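D-alanyl transferase DltD (Enterococcus faecium TX0133A04, PDB 6PFX) probably takes part in transferring D-alanine onto lipoteichoic acid at the cell membrane, on a fold related to the SGNH hydrolases. Local coordinates at residues A[11-16]-A[66-71]; A[131-136]-A[169-174]; A[288-293]-A[327-332]. One frame throughout, in Å; residues are numbered along the deposited sequence.

Contact 1 of 3, residues A[11-16]-A[66-71]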
# COMPACT_ATOMS: atom_id res chain seq x y z
N THR A 11 -17.27 -11.80 11.41
CA THR A 11 -16.74 -12.04 10.08
C THR A 11 -15.97 -10.83 9.58
O THR A 11 -14.90 -10.97 8.96
CB THR A 11 -17.86 -12.39 9.11
OG1 THR A 11 -18.62 -13.48 9.63
CG2 THR A 11 -17.28 -12.78 7.75
N ILE A 12 -16.50 -9.63 9.81
CA ILE A 12 -15.81 -8.43 9.35
C ILE A 12 -14.49 -8.28 10.09
O ILE A 12 -13.46 -7.96 9.48
CB ILE A 12 -16.71 -7.20 9.52
CG1 ILE A 12 -18.02 -7.37 8.73
CG2 ILE A 12 -15.96 -5.95 9.06
CD1 ILE A 12 -17.82 -7.57 7.24
N ARG A 13 -14.49 -8.51 11.41
CA ARG A 13 -13.26 -8.42 12.19
C ARG A 13 -12.22 -9.40 11.67
O ARG A 13 -11.05 -9.03 11.48
CB ARG A 13 -13.58 -8.70 13.66
CG ARG A 13 -12.41 -8.61 14.60
CD ARG A 13 -12.90 -8.58 16.05
NE ARG A 13 -11.80 -8.70 17.01
CZ ARG A 13 -11.50 -9.81 17.69
NH1 ARG A 13 -12.22 -10.91 17.54
NH2 ARG A 13 -10.49 -9.79 18.54
N ARG A 14 -12.62 -10.64 11.41
CA ARG A 14 -11.70 -11.60 10.81
C ARG A 14 -11.19 -11.09 9.47
O ARG A 14 -9.98 -11.15 9.19
CB ARG A 14 -12.39 -12.96 10.66
CG ARG A 14 -12.61 -13.70 11.97
CD ARG A 14 -13.74 -14.72 11.84
NE ARG A 14 -13.51 -15.66 10.75
CZ ARG A 14 -14.48 -16.29 10.09
NH1 ARG A 14 -15.76 -16.08 10.40
NH2 ARG A 14 -14.18 -17.13 9.11
N ALA A 15 -12.09 -10.57 8.63
CA ALA A 15 -11.70 -10.08 7.32
C ALA A 15 -10.69 -8.94 7.42
O ALA A 15 -9.80 -8.81 6.57
CB ALA A 15 -12.94 -9.59 6.56
N SER A 16 -10.84 -8.08 8.45
CA SER A 16 -10.03 -6.87 8.56
C SER A 16 -8.54 -7.17 8.69
O SER A 16 -7.73 -6.29 8.43
CB SER A 16 -10.49 -6.01 9.75
OG SER A 16 -10.14 -6.59 11.00
N ASN A 66 -9.77 3.56 19.53
CA ASN A 66 -11.08 3.77 18.94
C ASN A 66 -11.13 3.41 17.45
O ASN A 66 -12.06 3.83 16.75
CB ASN A 66 -11.49 5.23 19.13
CG ASN A 66 -12.97 5.45 18.96
OD1 ASN A 66 -13.78 4.59 19.30
ND2 ASN A 66 -13.34 6.62 18.43
N TYR A 67 -10.16 2.66 16.95
CA TYR A 67 -10.15 2.20 15.57
C TYR A 67 -9.59 0.79 15.52
O TYR A 67 -8.89 0.34 16.44
CB TYR A 67 -9.31 3.11 14.65
CG TYR A 67 -7.85 3.09 15.01
CD1 TYR A 67 -7.34 3.92 15.99
CD2 TYR A 67 -6.97 2.21 14.38
CE1 TYR A 67 -6.02 3.89 16.34
CE2 TYR A 67 -5.65 2.17 14.73
CZ TYR A 67 -5.18 3.01 15.72
OH TYR A 67 -3.85 3.01 16.09
N ARG A 68 -9.87 0.11 14.41
CA ARG A 68 -9.22 -1.14 14.02
C ARG A 68 -8.71 -1.02 12.60
O ARG A 68 -9.47 -0.64 11.68
CB ARG A 68 -10.25 -2.27 14.14
CG ARG A 68 -9.71 -3.64 13.78
CD ARG A 68 -10.71 -4.77 14.08
NE ARG A 68 -10.95 -4.98 15.51
CZ ARG A 68 -12.01 -4.53 16.17
NH1 ARG A 68 -12.96 -3.84 15.55
NH2 ARG A 68 -12.14 -4.79 17.47
N PRO A 69 -7.44 -1.31 12.34
CA PRO A 69 -6.97 -1.30 10.95
C PRO A 69 -7.73 -2.33 10.13
O PRO A 69 -8.05 -3.42 10.60
CB PRO A 69 -5.48 -1.64 11.06
CG PRO A 69 -5.12 -1.36 12.49
CD PRO A 69 -6.35 -1.63 13.30
N PHE A 70 -8.03 -1.97 8.88
CA PHE A 70 -8.51 -2.92 7.89
C PHE A 70 -7.38 -3.04 6.87
O PHE A 70 -7.06 -2.07 6.17
CB PHE A 70 -9.82 -2.47 7.25
CG PHE A 70 -10.54 -3.58 6.57
CD1 PHE A 70 -10.04 -4.12 5.40
CD2 PHE A 70 -11.70 -4.12 7.12
CE1 PHE A 70 -10.70 -5.17 4.77
CE2 PHE A 70 -12.34 -5.18 6.51
CZ PHE A 70 -11.85 -5.70 5.32
N LEU A 71 -6.72 -4.19 6.83
CA LEU A 71 -5.49 -4.33 6.05
C LEU A 71 -5.82 -4.60 4.59
O LEU A 71 -6.44 -5.62 4.26
CB LEU A 71 -4.64 -5.45 6.63
CG LEU A 71 -4.40 -5.41 8.13
CD1 LEU A 71 -3.54 -6.58 8.55
CD2 LEU A 71 -3.74 -4.10 8.55
O HOH W 1 -7.59 -7.85 5.22

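Contact 2 of 3, residues A[131-136]-A[169-174]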
# COMPACT_ATOMS: atom_id res chain seq x y z
N PHE A 131 -18.79 1.77 -14.59
CA PHE A 131 -20.17 2.19 -14.35
C PHE A 131 -20.25 3.41 -13.45
O PHE A 131 -21.31 4.05 -13.42
CB PHE A 131 -20.99 1.01 -13.79
CG PHE A 131 -21.32 -0.04 -14.83
CD1 PHE A 131 -22.34 0.15 -15.74
CD2 PHE A 131 -20.60 -1.22 -14.88
CE1 PHE A 131 -22.63 -0.82 -16.70
CE2 PHE A 131 -20.89 -2.18 -15.84
CZ PHE A 131 -21.91 -1.98 -16.74
N SER A 132 -19.16 3.75 -12.76
CA SER A 132 -19.12 4.92 -11.89
C SER A 132 -18.79 6.19 -12.65
O SER A 132 -19.12 7.29 -12.17
CB SER A 132 -18.03 4.74 -10.81
OG SER A 132 -16.73 5.08 -11.29
N MET A 133 -18.15 6.08 -13.81
CA MET A 133 -17.66 7.25 -14.53
C MET A 133 -18.82 8.07 -15.08
O MET A 133 -19.68 7.55 -15.80
CB MET A 133 -16.79 6.81 -15.71
CG MET A 133 -15.43 6.26 -15.32
SD MET A 133 -14.47 5.71 -16.74
CE MET A 133 -14.71 7.07 -17.84
N LYS A 134 -18.83 9.36 -14.75
CA LYS A 134 -19.76 10.30 -15.35
C LYS A 134 -19.09 11.21 -16.36
O LYS A 134 -19.76 11.76 -17.23
CB LYS A 134 -20.43 11.16 -14.27
CG LYS A 134 -21.20 10.38 -13.22
CD LYS A 134 -22.41 9.64 -13.80
CE LYS A 134 -23.56 10.58 -14.19
NZ LYS A 134 -24.61 9.88 -14.98
N LYS A 135 -17.77 11.37 -16.26
CA LYS A 135 -16.98 12.07 -17.26
C LYS A 135 -15.61 11.42 -17.27
O LYS A 135 -15.23 10.71 -16.33
CB LYS A 135 -16.85 13.55 -16.94
CG LYS A 135 -16.02 13.84 -15.71
CD LYS A 135 -16.00 15.33 -15.38
CE LYS A 135 -15.08 15.62 -14.20
NZ LYS A 135 -15.43 14.81 -13.00
N VAL A 136 -14.85 11.67 -18.32
CA VAL A 136 -13.52 11.10 -18.49
C VAL A 136 -12.52 12.13 -18.00
O VAL A 136 -12.40 13.22 -18.58
CB VAL A 136 -13.27 10.68 -19.94
CG1 VAL A 136 -11.89 10.06 -20.08
CG2 VAL A 136 -14.34 9.68 -20.39
N GLY A 169 -10.34 9.68 -24.73
CA GLY A 169 -10.94 10.79 -24.03
C GLY A 169 -12.45 10.86 -24.10
O GLY A 169 -13.02 11.87 -23.70
N LYS A 170 -13.10 9.81 -24.57
CA LYS A 170 -14.54 9.83 -24.80
C LYS A 170 -15.25 8.94 -23.81
O LYS A 170 -14.75 7.88 -23.42
CB LYS A 170 -14.85 9.41 -26.24
CG LYS A 170 -14.33 10.41 -27.26
CD LYS A 170 -14.73 10.04 -28.68
CE LYS A 170 -14.27 11.11 -29.67
NZ LYS A 170 -14.62 10.77 -31.08
N LEU A 171 -16.40 9.39 -23.38
CA LEU A 171 -17.18 8.62 -22.43
C LEU A 171 -17.89 7.48 -23.16
O LEU A 171 -18.56 7.72 -24.17
CB LEU A 171 -18.19 9.53 -21.76
CG LEU A 171 -18.90 8.98 -20.53
CD1 LEU A 171 -17.97 8.75 -19.36
CD2 LEU A 171 -20.01 9.96 -20.16
N PRO A 172 -17.75 6.24 -22.70
CA PRO A 172 -18.47 5.14 -23.35
C PRO A 172 -19.98 5.35 -23.31
O PRO A 172 -20.53 5.85 -22.33
CB PRO A 172 -18.06 3.91 -22.52
CG PRO A 172 -16.74 4.29 -21.92
CD PRO A 172 -16.86 5.76 -21.62
N LEU A 173 -20.65 4.96 -24.38
CA LEU A 173 -22.10 5.08 -24.39
C LEU A 173 -22.73 4.12 -23.38
O LEU A 173 -22.20 3.03 -23.12
CB LEU A 173 -22.64 4.74 -25.78
CG LEU A 173 -22.33 5.74 -26.90
CD1 LEU A 173 -22.76 5.19 -28.25
CD2 LEU A 173 -23.05 7.06 -26.61
N PRO A 174 -23.88 4.49 -22.81
CA PRO A 174 -24.57 3.54 -21.92
C PRO A 174 -24.85 2.21 -22.60
O PRO A 174 -24.75 1.15 -21.95
CB PRO A 174 -25.86 4.28 -21.55
CG PRO A 174 -25.52 5.73 -21.72
CD PRO A 174 -24.54 5.80 -22.86

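Contact 3 of 3, residues A[288-293]-A[327-332]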
# COMPACT_ATOMS: atom_id res chain seq x y z
N GLU A 288 -7.89 12.32 4.61
CA GLU A 288 -6.65 12.72 5.25
C GLU A 288 -5.78 11.48 5.34
O GLU A 288 -6.27 10.40 5.71
CB GLU A 288 -6.91 13.29 6.64
CG GLU A 288 -7.64 14.64 6.62
CD GLU A 288 -6.75 15.82 6.20
OE1 GLU A 288 -5.52 15.67 6.11
OE2 GLU A 288 -7.30 16.91 5.96
N VAL A 289 -4.51 11.60 4.96
CA VAL A 289 -3.66 10.43 4.79
C VAL A 289 -2.35 10.63 5.54
O VAL A 289 -1.78 11.73 5.51
CB VAL A 289 -3.35 10.15 3.30
CG1 VAL A 289 -2.73 8.76 3.11
CG2 VAL A 289 -4.57 10.31 2.42
N LEU A 290 -1.88 9.57 6.19
CA LEU A 290 -0.51 9.45 6.66
C LEU A 290 0.23 8.47 5.75
O LEU A 290 -0.14 7.29 5.67
CB LEU A 290 -0.44 8.97 8.11
CG LEU A 290 0.95 8.59 8.66
CD1 LEU A 290 1.90 9.80 8.72
CD2 LEU A 290 0.85 7.92 10.05
N PHE A 291 1.24 8.97 5.04
CA PHE A 291 2.11 8.13 4.22
C PHE A 291 3.35 7.76 5.03
O PHE A 291 3.88 8.59 5.77
CB PHE A 291 2.53 8.85 2.94
CG PHE A 291 1.39 9.14 2.00
CD1 PHE A 291 0.96 8.19 1.10
CD2 PHE A 291 0.73 10.37 2.04
CE1 PHE A 291 -0.10 8.43 0.23
CE2 PHE A 291 -0.34 10.62 1.17
CZ PHE A 291 -0.75 9.66 0.27
N ILE A 292 3.78 6.51 4.90
CA ILE A 292 4.96 5.98 5.58
C ILE A 292 5.91 5.45 4.52
O ILE A 292 5.51 4.66 3.66
CB ILE A 292 4.58 4.87 6.60
CG1 ILE A 292 3.58 5.44 7.61
CG2 ILE A 292 5.83 4.28 7.27
CD1 ILE A 292 2.90 4.43 8.52
N ILE A 293 7.18 5.88 4.59
CA ILE A 293 8.22 5.45 3.66
C ILE A 293 9.27 4.70 4.46
O ILE A 293 10.00 5.32 5.25
CB ILE A 293 8.90 6.64 2.97
CG1 ILE A 293 7.86 7.56 2.33
CG2 ILE A 293 9.83 6.10 1.89
CD1 ILE A 293 8.43 8.83 1.70
N PHE A 327 -0.39 16.83 0.04
CA PHE A 327 -0.23 15.71 0.96
C PHE A 327 1.04 15.96 1.76
O PHE A 327 2.14 15.71 1.28
CB PHE A 327 -0.13 14.41 0.17
CG PHE A 327 -1.37 14.07 -0.64
CD1 PHE A 327 -2.41 13.36 -0.06
CD2 PHE A 327 -1.46 14.41 -1.98
CE1 PHE A 327 -3.52 13.01 -0.79
CE2 PHE A 327 -2.55 14.05 -2.71
CZ PHE A 327 -3.60 13.36 -2.11
N ASN A 328 0.88 16.47 2.98
CA ASN A 328 2.03 16.92 3.76
C ASN A 328 2.23 16.11 5.03
O ASN A 328 3.10 16.47 5.85
CB ASN A 328 1.90 18.40 4.13
CG ASN A 328 1.86 19.30 2.92
OD1 ASN A 328 0.94 20.12 2.77
ND2 ASN A 328 2.85 19.18 2.08
N ARG A 329 1.49 15.03 5.21
CA ARG A 329 1.57 14.20 6.41
C ARG A 329 2.28 12.91 6.02
O ARG A 329 1.67 11.98 5.48
CB ARG A 329 0.18 13.91 6.97
CG ARG A 329 0.18 13.21 8.31
CD ARG A 329 -1.23 12.87 8.76
NE ARG A 329 -2.09 14.02 9.03
CZ ARG A 329 -2.99 14.49 8.17
NH1 ARG A 329 -3.12 13.95 6.97
NH2 ARG A 329 -3.74 15.53 8.51
N ILE A 330 3.58 12.88 6.29
CA ILE A 330 4.48 11.86 5.75
C ILE A 330 5.45 11.48 6.86
O ILE A 330 6.11 12.35 7.43
CB ILE A 330 5.27 12.37 4.53
CG1 ILE A 330 4.35 12.86 3.42
CG2 ILE A 330 6.20 11.27 4.00
CD1 ILE A 330 5.06 13.58 2.31
N ALA A 331 5.52 10.20 7.15
CA ALA A 331 6.53 9.64 8.05
C ALA A 331 7.60 9.03 7.16
O ALA A 331 7.47 7.90 6.70
CB ALA A 331 5.92 8.59 8.96
N ASP A 332 8.67 9.78 6.94
CA ASP A 332 9.77 9.35 6.07
C ASP A 332 10.84 8.73 6.96
O ASP A 332 11.52 9.44 7.70
CB ASP A 332 10.31 10.55 5.30
CG ASP A 332 11.53 10.23 4.46
OD1 ASP A 332 11.97 9.06 4.43
OD2 ASP A 332 12.04 11.16 3.81
O HOH W 2 -0.46 13.45 3.60

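Contact 1 of 3, residues A[11-16]-A[66-71]
The carbonyl oxygen of Ser16, on helix 9-18, is gripped twice from strand 68-71. The stronger hold is a hydrogen bond from Leu71 N to Ser16 O, 2.8 Å long and almost straight at 174°, with the donor in the plane of the carbonyl. The second is a CA-H contact, Phe70 CA lying 3.5 Å from Ser16 O. One peptide step away, a water donates to both Ala15 O and Leu71 O, so two successive carbonyls, of Ala15 and Ser16, are tied to the strand; Ala15 O is also bonded by Ser18 OG. The hydroxyl of Ser16 turns back into its own helix. Ser16 OG, set by its torsion near both backbone N and carbonyl carbon, donates to a lone pair of Arg13 O at 2.6 Å. The backbone of Ser16 lies on the Phe70 ring: Ser16 CA sits over one face, 3.6 Å from the centroid, a CH-pi contact displaced toward the rim. Ala15 CB adds a looser touch at 4.2 Å from Phe70 CZ. Farther out, the two arginines cross at about a right angle. The extended Arg13 chain brings its CD over one face of the Arg68 guanidinium, and Arg13 NE comes within 4.0 Å of Arg68 NH2. The guanidinium planes are 84° apart. The repulsion between these like charges is probably softened by long, weak ion pairs of Arg13 with Glu10, Glu61 and Asp207. In the fold, Arg68 and Phe70 bond through their backbones to strand 39-43, while Leu71 N serves the opposite edge, so the N-terminal helix docks along the outer edge of strand 68-71, an outermost strand of the sheet, its segment axis crossing at 65°; helix 28-35 packs against Ile12, Ala15 and Phe70.

Contact 2 of 3, residues A[131-136]-A[169-174]
Two surface loops of the helical region meet here: one leads from helix 123-132 to helix 138-147, the other from helix 157-167 to helix 174-177. The contact is made by van der Waals packing, with Leu171 and Val136 as the chief partners. Leu171 has CG anti to its backbone N (chi1 -167°), which swings its two methyl groups toward the other loop. CD1 is the apolar branch in the middle: Val136 CG2 lies 3.9 Å from Leu171 CD1, and Met133 CE lies 4.0 Å from the same methyl. Met133 bends at its last torsion (chi3 46°) to bring that terminal CE there, and the Met133 and Leu171 chains pass alongside one another, running in opposite senses. The other branch rests on backbone, Leu171 CD2 being 3.4 Å from Lys134 O. Val136 divides its work in the same way. Val136 CG2 lies 3.5 Å from Lys170 O, and Val136 CG1, anti to the backbone N, 4.1 Å from Gly169 CA. At Lys134, Lys135 and Lys170 the CB points away from the opposing loop. Beneath, Pro172 packs on Ile162, Ile166 and Leu177, and Met133 also touches Ile166, so helix 157-167 backs both loops. The path of the second loop is that of a short helix-to-helix connection: helix 157-167 closes in a Schellman motif at Gly169, whose positive phi (92°) suits a residue without a side chain, the chain then runs extended, and Leu173 takes the N-cap position with Pro174 opening the next helix.

Contact 3 of 3, residues A[288-293]-A[327-332]
Strands 288-293 and 330-332 run parallel, 10° apart, with Phe291 opposite Ile330, Ile292 opposite Ala331 and Ile293 opposite Asp332. Phe291 N donates to Arg329 O, Ala331 N to Phe291 O at 2.7 Å, and Ile293 N to Ala331 O, all nearly straight. Toward the start of strand 288-293, Arg329 reaches back along its neighbour. Its chain bends at chi3 (-65°), and in a salt bridge NH1 and NH2 together grip one oxygen end-on, Arg329 NH2 to Glu288 OE1 being 3.0 Å. NH1 uses the anti lone pair of OE1, whereas NH2 comes from above the carboxylate plane; Ser373 OG also bonds this oxygen. Arg329 NH1 further donates to Val289 O at 3.0 Å, from above the carbonyl plane. The bonds to Glu288 OE1 and Val289 O lie in the guanidinium plane and should fix its rotation, while NE bonds a glycerol, probably from the crystallisation liquor. A water links Val289 O to Arg329 N. On the Phe291 side, the edge of that ring points at the face of Phe327, offset, with centroids 5.7 Å apart and planes at 82°. Leu290 CD1 lies 3.8 Å from Arg329 CG. The pair closes a beta-alpha-beta crossover through helix 308-323, which packs with helix 271-284 on the Phe291 face; helix 351-365 takes the Leu290 and Ala331 face, and strand 97-101 bonds the far edge of 288-293.

How the contacts relate
Contacts 1 and 3 belong to the same five-stranded parallel sheet, at its two outermost strands: 68-71 ends one side and 330-332 the other, with 39-43, 97-101 and 288-293 between them. Their centres are about 22 Å apart and their nearest atoms about 9 Å. Contact 2 lies at the surface, in the all-helical region inserted between strands 97-101 and 288-293, its centre about 34 Å from that of contact 1 and about 32 Å from that of contact 3. Along the chain the three follow in series. Two contacts thus finish the edges of what is probably an SGNH-hydrolase-like core, and one joins loops in the helical part, away from the sheet.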